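Local coordinates for protein peptide synthetase NRPS type II-PCP (PDB 4NEO) that probably serves as a free-standing peptidyl carrier protein, a small all-helical bundle of the phosphopantetheine attachment family, at residues 18-23 with 58-63; 67-72 with 77-82; 55-58 with 64-67. All coordinates share one frame; numbering follows the deposited sequence. Where two conformers were deposited one is given.

Contact 1 (18-23 with 58-63); sequences ERDIAA and EELVDA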
# COMPACT_ATOMS: atom_id res chain seq x y z
N GLU A 18 6.60 -1.64 -2.11
CA GLU A 18 5.99 -0.37 -2.42
C GLU A 18 5.50 -0.28 -3.88
O GLU A 18 4.42 0.24 -4.12
CB GLU A 18 6.96 0.78 -2.15
CG GLU A 18 6.36 2.16 -2.29
CD GLU A 18 7.42 3.25 -2.09
OE1 GLU A 18 7.60 3.71 -0.98
OE2 GLU A 18 8.11 3.62 -3.02
N ARG A 19 6.32 -0.76 -4.81
CA ARG A 19 5.98 -0.83 -6.23
C ARG A 19 4.66 -1.59 -6.40
O ARG A 19 3.74 -1.13 -7.07
CB ARG A 19 7.06 -1.62 -6.96
CG ARG A 19 8.02 -0.92 -7.91
CD ARG A 19 8.39 -2.01 -8.96
NE ARG A 19 7.97 -3.31 -8.41
CZ ARG A 19 8.79 -4.24 -7.96
NH1 ARG A 19 8.30 -5.29 -7.35
NH2 ARG A 19 10.09 -4.07 -8.06
N ASP A 20 4.59 -2.78 -5.81
CA ASP A 20 3.40 -3.62 -5.94
C ASP A 20 2.17 -3.00 -5.29
O ASP A 20 1.08 -3.10 -5.82
CB ASP A 20 3.62 -5.03 -5.37
CG ASP A 20 4.54 -5.93 -6.27
OD1 ASP A 20 4.91 -5.56 -7.41
OD2 ASP A 20 4.88 -7.03 -5.80
N ILE A 21 2.32 -2.41 -4.10
CA ILE A 21 1.17 -1.76 -3.48
C ILE A 21 0.70 -0.57 -4.35
O ILE A 21 -0.50 -0.41 -4.58
CB ILE A 21 1.48 -1.33 -2.02
CG1 ILE A 21 1.65 -2.59 -1.17
CG2 ILE A 21 0.39 -0.44 -1.46
CD1 ILE A 21 2.04 -2.31 0.29
N ALA A 22 1.63 0.22 -4.89
CA ALA A 22 1.24 1.34 -5.73
C ALA A 22 0.41 0.84 -6.93
O ALA A 22 -0.58 1.46 -7.29
CB ALA A 22 2.44 2.13 -6.19
N ALA A 23 0.81 -0.29 -7.53
CA ALA A 23 0.08 -0.81 -8.67
C ALA A 23 -1.33 -1.22 -8.28
O ALA A 23 -2.26 -1.00 -9.04
CB ALA A 23 0.82 -1.99 -9.28
N GLU A 58 -3.46 -7.88 1.27
CA GLU A 58 -3.41 -9.03 2.12
C GLU A 58 -3.10 -10.31 1.30
O GLU A 58 -2.32 -11.17 1.74
CB GLU A 58 -4.77 -9.26 2.83
CG GLU A 58 -5.16 -8.34 3.99
CD GLU A 58 -6.59 -8.64 4.51
OE1 GLU A 58 -7.54 -8.59 3.68
OE2 GLU A 58 -6.82 -8.90 5.70
N GLU A 59 -3.74 -10.46 0.14
CA GLU A 59 -3.43 -11.62 -0.74
C GLU A 59 -1.96 -11.49 -1.14
O GLU A 59 -1.24 -12.45 -1.08
CB GLU A 59 -4.34 -11.68 -1.97
CG GLU A 59 -5.72 -12.26 -1.69
CD GLU A 59 -6.85 -11.64 -2.51
OE1 GLU A 59 -6.55 -11.12 -3.61
OE2 GLU A 59 -8.04 -11.67 -2.05
N LEU A 60 -1.51 -10.30 -1.50
CA LEU A 60 -0.10 -10.10 -1.90
C LEU A 60 0.97 -10.58 -0.90
O LEU A 60 1.93 -11.22 -1.30
CB LEU A 60 0.12 -8.66 -2.23
CG LEU A 60 1.52 -8.19 -2.63
CD1 LEU A 60 1.88 -8.80 -3.95
CD2 LEU A 60 1.60 -6.70 -2.73
N VAL A 61 0.78 -10.27 0.39
CA VAL A 61 1.78 -10.56 1.46
C VAL A 61 1.37 -11.79 2.26
O VAL A 61 2.06 -12.22 3.18
CB VAL A 61 2.00 -9.31 2.35
CG1 VAL A 61 2.37 -8.10 1.48
CG2 VAL A 61 0.73 -8.91 3.14
N ASP A 62 0.23 -12.35 1.88
CA ASP A 62 -0.35 -13.53 2.52
C ASP A 62 -0.49 -13.37 4.03
O ASP A 62 -0.08 -14.21 4.81
CB ASP A 62 0.43 -14.80 2.19
CG ASP A 62 -0.33 -16.07 2.65
OD1 ASP A 62 -1.58 -16.09 2.48
OD2 ASP A 62 0.30 -17.01 3.19
N ALA A 63 -1.12 -12.28 4.44
CA ALA A 63 -1.33 -11.98 5.85
C ALA A 63 -2.53 -11.07 5.97
O ALA A 63 -2.71 -10.21 5.13
CB ALA A 63 -0.11 -11.27 6.41
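D20 and L60 meet across helices 7-28 and 54-61 of the carrier-protein helical bundle, and the shortest polar bond here, A22 N to E18 O at 2.9 Å, merely belongs to the helix turn that carries D20. Between the two helices the contact is small and made by van der Waals touch. D20 points its CB toward L60, and L60 CD2 rests on D20 CB at 3.7 Å, one side chain set roughly perpendicular to the other. L60 reaches over because its CG stands anti to the backbone N (chi1 177°), which sends both methyls toward helix 7-28. I21, buried beside D20, adds a looser apolar touch to the same methyl. L17 and I24 of helix 7-28 extend the surface under L60, while I21 also packs on T80 of helix 76-86. Just past L60 helix 54-61 ends in a Schellman motif: D62, with positive phi, is the C-prime residue, A63 N bonds back to E58 O at 3.2 Å and D62 N makes a weak bond to E59 O. The other methyl of L60, CD1, lies beside the carboxylate of D20, 3.9 Å from D20 OD2.

Contact 2 (67-72 with 77-82); sequences IRVLLE and AGMTDH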
# COMPACT_ATOMS: atom_id res chain seq x y z
N ILE A 67 -8.09 -2.75 8.01
CA ILE A 67 -8.37 -1.64 7.10
C ILE A 67 -7.73 -0.31 7.64
O ILE A 67 -7.41 0.60 6.86
CB ILE A 67 -9.91 -1.47 6.93
CG1 ILE A 67 -10.24 -0.67 5.68
CG2 ILE A 67 -10.55 -0.82 8.14
CD1 ILE A 67 -10.31 -1.56 4.46
N ARG A 68 -7.54 -0.24 8.95
CA ARG A 68 -6.82 0.88 9.58
C ARG A 68 -5.41 1.09 9.03
O ARG A 68 -4.88 2.17 9.09
CB ARG A 68 -6.67 0.64 11.07
CG ARG A 68 -7.90 0.71 11.88
CD ARG A 68 -7.51 0.23 13.27
NE ARG A 68 -8.67 0.11 14.09
CZ ARG A 68 -9.23 1.11 14.76
NH1 ARG A 68 -8.72 2.32 14.67
NH2 ARG A 68 -10.31 0.91 15.53
N VAL A 69 -4.81 0.06 8.46
CA VAL A 69 -3.47 0.17 7.97
C VAL A 69 -3.49 1.18 6.77
O VAL A 69 -2.74 2.15 6.77
CB VAL A 69 -2.90 -1.17 7.61
CG1 VAL A 69 -1.55 -1.02 6.92
CG2 VAL A 69 -2.79 -2.08 8.84
N LEU A 70 -4.40 1.02 5.84
CA LEU A 70 -4.56 2.02 4.78
C LEU A 70 -5.09 3.34 5.32
O LEU A 70 -4.62 4.41 4.95
CB LEU A 70 -5.51 1.51 3.69
CG LEU A 70 -5.81 2.35 2.41
CD1 LEU A 70 -6.50 1.44 1.41
CD2 LEU A 70 -6.79 3.45 2.68
N LEU A 71 -6.13 3.28 6.15
CA LEU A 71 -6.88 4.49 6.47
C LEU A 71 -6.17 5.35 7.48
O LEU A 71 -6.50 6.52 7.59
CB LEU A 71 -8.30 4.18 6.95
CG LEU A 71 -9.22 3.57 5.87
CD1 LEU A 71 -10.58 3.21 6.49
CD2 LEU A 71 -9.39 4.55 4.71
N GLU A 72 -5.19 4.81 8.19
CA GLU A 72 -4.42 5.61 9.16
C GLU A 72 -3.05 6.05 8.60
O GLU A 72 -2.43 6.98 9.12
CB GLU A 72 -4.26 4.85 10.48
CG GLU A 72 -5.59 4.79 11.21
CD GLU A 72 -5.53 4.01 12.52
OE1 GLU A 72 -4.43 3.54 12.88
OE2 GLU A 72 -6.61 3.86 13.15
N ALA A 77 3.41 4.80 0.35
CA ALA A 77 4.69 4.62 1.13
C ALA A 77 4.44 4.33 2.63
O ALA A 77 5.15 3.52 3.23
CB ALA A 77 5.59 5.82 0.99
N GLY A 78 3.47 5.03 3.21
CA GLY A 78 3.08 4.87 4.60
C GLY A 78 2.56 3.46 4.83
O GLY A 78 2.98 2.80 5.75
N MSE A 79 1.67 3.01 3.95
CA MSE A 79 1.09 1.68 4.05
C MSE A 79 2.14 0.64 3.92
O MSE A 79 2.14 -0.36 4.66
CB MSE A 79 -0.04 1.50 3.06
CG MSE A 79 -0.68 0.11 3.15
SE MSE A 79 -2.25 0.07 1.91
CE MSE A 79 -2.98 -1.55 2.68
N THR A 80 3.04 0.84 2.96
CA THR A 80 4.16 -0.07 2.72
C THR A 80 4.98 -0.26 3.99
O THR A 80 5.31 -1.38 4.41
CB THR A 80 5.05 0.45 1.56
OG1 THR A 80 4.26 0.44 0.37
CG2 THR A 80 6.26 -0.45 1.36
N ASP A 81 5.33 0.86 4.60
CA ASP A 81 6.14 0.84 5.81
C ASP A 81 5.42 0.13 6.92
O ASP A 81 6.05 -0.62 7.64
CB ASP A 81 6.55 2.25 6.25
CG ASP A 81 7.75 2.81 5.44
OD1 ASP A 81 8.20 2.19 4.43
OD2 ASP A 81 8.27 3.88 5.80
N HIS A 82 4.11 0.35 7.07
CA HIS A 82 3.28 -0.23 8.16
C HIS A 82 3.05 -1.73 7.93
O HIS A 82 2.77 -2.50 8.87
CB HIS A 82 1.90 0.45 8.17
CG HIS A 82 1.44 1.04 9.48
ND1 HIS A 82 2.27 1.74 10.34
CD2 HIS A 82 0.20 1.15 10.01
CE1 HIS A 82 1.57 2.19 11.36
NE2 HIS A 82 0.31 1.85 11.19
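The imidazole of H82, in the conformer described, meets V69 at its edge: V69 CG1 lies near the ring plane, 4.2 Å from H82 CD2. The guanidinium of R68 likewise works through its edge, giving NH1 to E72 OE2 at 3.0 Å in a salt bridge one turn along helix 67-73; the carboxylate oxygen sits 4° out of the guanidinium plane. In this conformer H82 NE2 stays 5.3 Å from E72 OE1, too far for a bond.

Apart from these polar ends the helices join through apolar groups. V69 CG1 is the pivot: a chi1 of 173° turns it away from the backbone N of V69 and brings it between H82 CB and the side chain of M79, where it touches M79 CG at 4.0 Å. M79, modelled as selenomethionine, is extended throughout, which carries its end across to L70 of helix 67-73; there SE rests 4.0 Å from L70 CB, and CE follows close by. L70 itself points away from helix 76-86, so its CB and CA serve as the floor for M79 while its side chain packs on F40, I53 and T54. F40 also lines the pocket that holds 2-(2-methoxyethoxy)ethanol. M79 also touches W25 of helix 7-28 and V57 of helix 54-61.

The segment axes approach to 8.8 Å at 142° between their directions, roughly antiparallel. This is the packing of a short penultimate helix against the last helix, which doubles back after a short connection, as expected of the carrier-protein four-helix fold.

Contact 3 (55-58 with 64-67); sequences NRVE and ELSI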
# COMPACT_ATOMS: atom_id res chain seq x y z
N ASN A 55 -7.88 -5.91 0.69
CA ASN A 55 -8.02 -7.31 0.32
C ASN A 55 -6.86 -7.79 -0.56
O ASN A 55 -6.34 -8.88 -0.37
CB ASN A 55 -9.30 -7.52 -0.46
CG ASN A 55 -10.54 -7.52 0.40
OD1 ASN A 55 -10.51 -7.66 1.62
ND2 ASN A 55 -11.68 -7.38 -0.27
N ARG A 56 -6.49 -6.98 -1.54
CA ARG A 56 -5.44 -7.35 -2.49
C ARG A 56 -4.06 -7.29 -1.90
O ARG A 56 -3.21 -8.09 -2.23
CB ARG A 56 -5.52 -6.43 -3.71
CG ARG A 56 -6.77 -6.78 -4.53
CD ARG A 56 -6.72 -6.38 -5.98
NE ARG A 56 -5.48 -6.79 -6.65
CZ ARG A 56 -4.97 -6.15 -7.70
NH1 ARG A 56 -5.57 -5.07 -8.23
NH2 ARG A 56 -3.85 -6.58 -8.22
N VAL A 57 -3.83 -6.33 -1.03
CA VAL A 57 -2.51 -6.27 -0.37
C VAL A 57 -2.38 -7.49 0.58
O VAL A 57 -1.32 -8.08 0.68
CB VAL A 57 -2.27 -4.93 0.36
CG1 VAL A 57 -0.98 -4.98 1.16
CG2 VAL A 57 -2.23 -3.76 -0.59
N GLU A 58 -3.46 -7.88 1.27
CA GLU A 58 -3.41 -9.03 2.12
C GLU A 58 -3.10 -10.31 1.30
O GLU A 58 -2.32 -11.17 1.74
CB GLU A 58 -4.77 -9.26 2.83
CG GLU A 58 -5.16 -8.34 3.99
CD GLU A 58 -6.59 -8.64 4.51
OE1 GLU A 58 -7.54 -8.59 3.68
OE2 GLU A 58 -6.82 -8.90 5.70
N GLU A 64 -3.30 -11.22 7.04
CA GLU A 64 -4.47 -10.39 7.28
C GLU A 64 -4.04 -9.01 7.82
O GLU A 64 -3.10 -8.90 8.55
CB GLU A 64 -5.49 -11.16 8.19
CG GLU A 64 -6.40 -12.15 7.38
CD GLU A 64 -7.51 -12.86 8.21
OE1 GLU A 64 -7.40 -12.85 9.44
OE2 GLU A 64 -8.49 -13.43 7.65
N LEU A 65 -4.71 -7.96 7.41
CA LEU A 65 -4.41 -6.60 7.76
C LEU A 65 -5.71 -5.84 8.05
O LEU A 65 -6.67 -5.95 7.29
CB LEU A 65 -3.79 -5.90 6.58
CG LEU A 65 -2.48 -6.48 6.05
CD1 LEU A 65 -2.19 -5.83 4.72
CD2 LEU A 65 -1.37 -6.27 7.06
N SER A 66 -5.69 -5.03 9.09
CA SER A 66 -6.78 -4.13 9.40
C SER A 66 -6.86 -3.15 8.28
O SER A 66 -5.86 -2.74 7.65
CB SER A 66 -6.56 -3.44 10.76
OG SER A 66 -7.54 -2.46 11.01
N ILE A 67 -8.09 -2.75 8.01
CA ILE A 67 -8.37 -1.64 7.10
C ILE A 67 -7.73 -0.31 7.64
O ILE A 67 -7.41 0.60 6.86
CB ILE A 67 -9.91 -1.47 6.93
CG1 ILE A 67 -10.24 -0.67 5.68
CG2 ILE A 67 -10.55 -0.82 8.14
CD1 ILE A 67 -10.31 -1.56 4.46
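L65 overlaps the aliphatic part of E58, its CB lying 3.8 Å from E58 CG, as the two side chains run alongside one another, pointing opposite ways. The methylene of E58 is thus pressed on leucine while its carboxylate turns to the backbone. E58 OE2 accepts L65 N at 2.9 Å, with an N-H...O angle of 165°; the hydrogen comes from the anti side of the carboxylate and 20° out of its plane. E58 gets there by holding CG anti to its carbonyl carbon, beside the backbone N (chi1 -74°), and then running extended, which carries the carboxylate across to the loop backbone at 64-65. The same oxygen, E58 OE2, lies close to E64 CA (3.2 Å) and to E64 CB and CG. The two acids remain apart, E58 OE2 to E64 OE2 being 5.2 Å; their like charges probably make each slightly easier to protonate, whereas the N-H of L65 should favour the charged form of E58.

Further inward, L65 CD1 meets V57 CG1 at 3.9 Å, the leucine lying crosswise to the valine. V57 is buried, packing also on I21 and I24 of helix 7-28 and on M79, while L65 reaches V83 of helix 76-86. S66 points the other way and caps helix 67-73, its OG accepting R68 N.

E58 thus ties the loop between helices 54-61 and 67-73 back to the first of them, with L65 turned inward, and S66 N-caps the next helix of the carrier-protein bundle.

From the N terminus, the chain lays down helix 7-28 and then runs through a long connection that includes the short helix 47-50 before helix 54-61 returns to it; contact 1 closes that wide loop. Contact 3 closes a short one, pinning the segment after helix 54-61 back on that helix, with E58 in both contacts. Contact 2 opens after contact 1 has closed, and begins on the stretch where contact 3 ends, sharing I67; it folds helix 76-86 back on helix 67-73. The three meet in the interior: I21 packs on V57 and on T80, while M79 also touches V57. Helices 7-28, 54-61, 67-73 and 76-86 are thereby tied into one bundle.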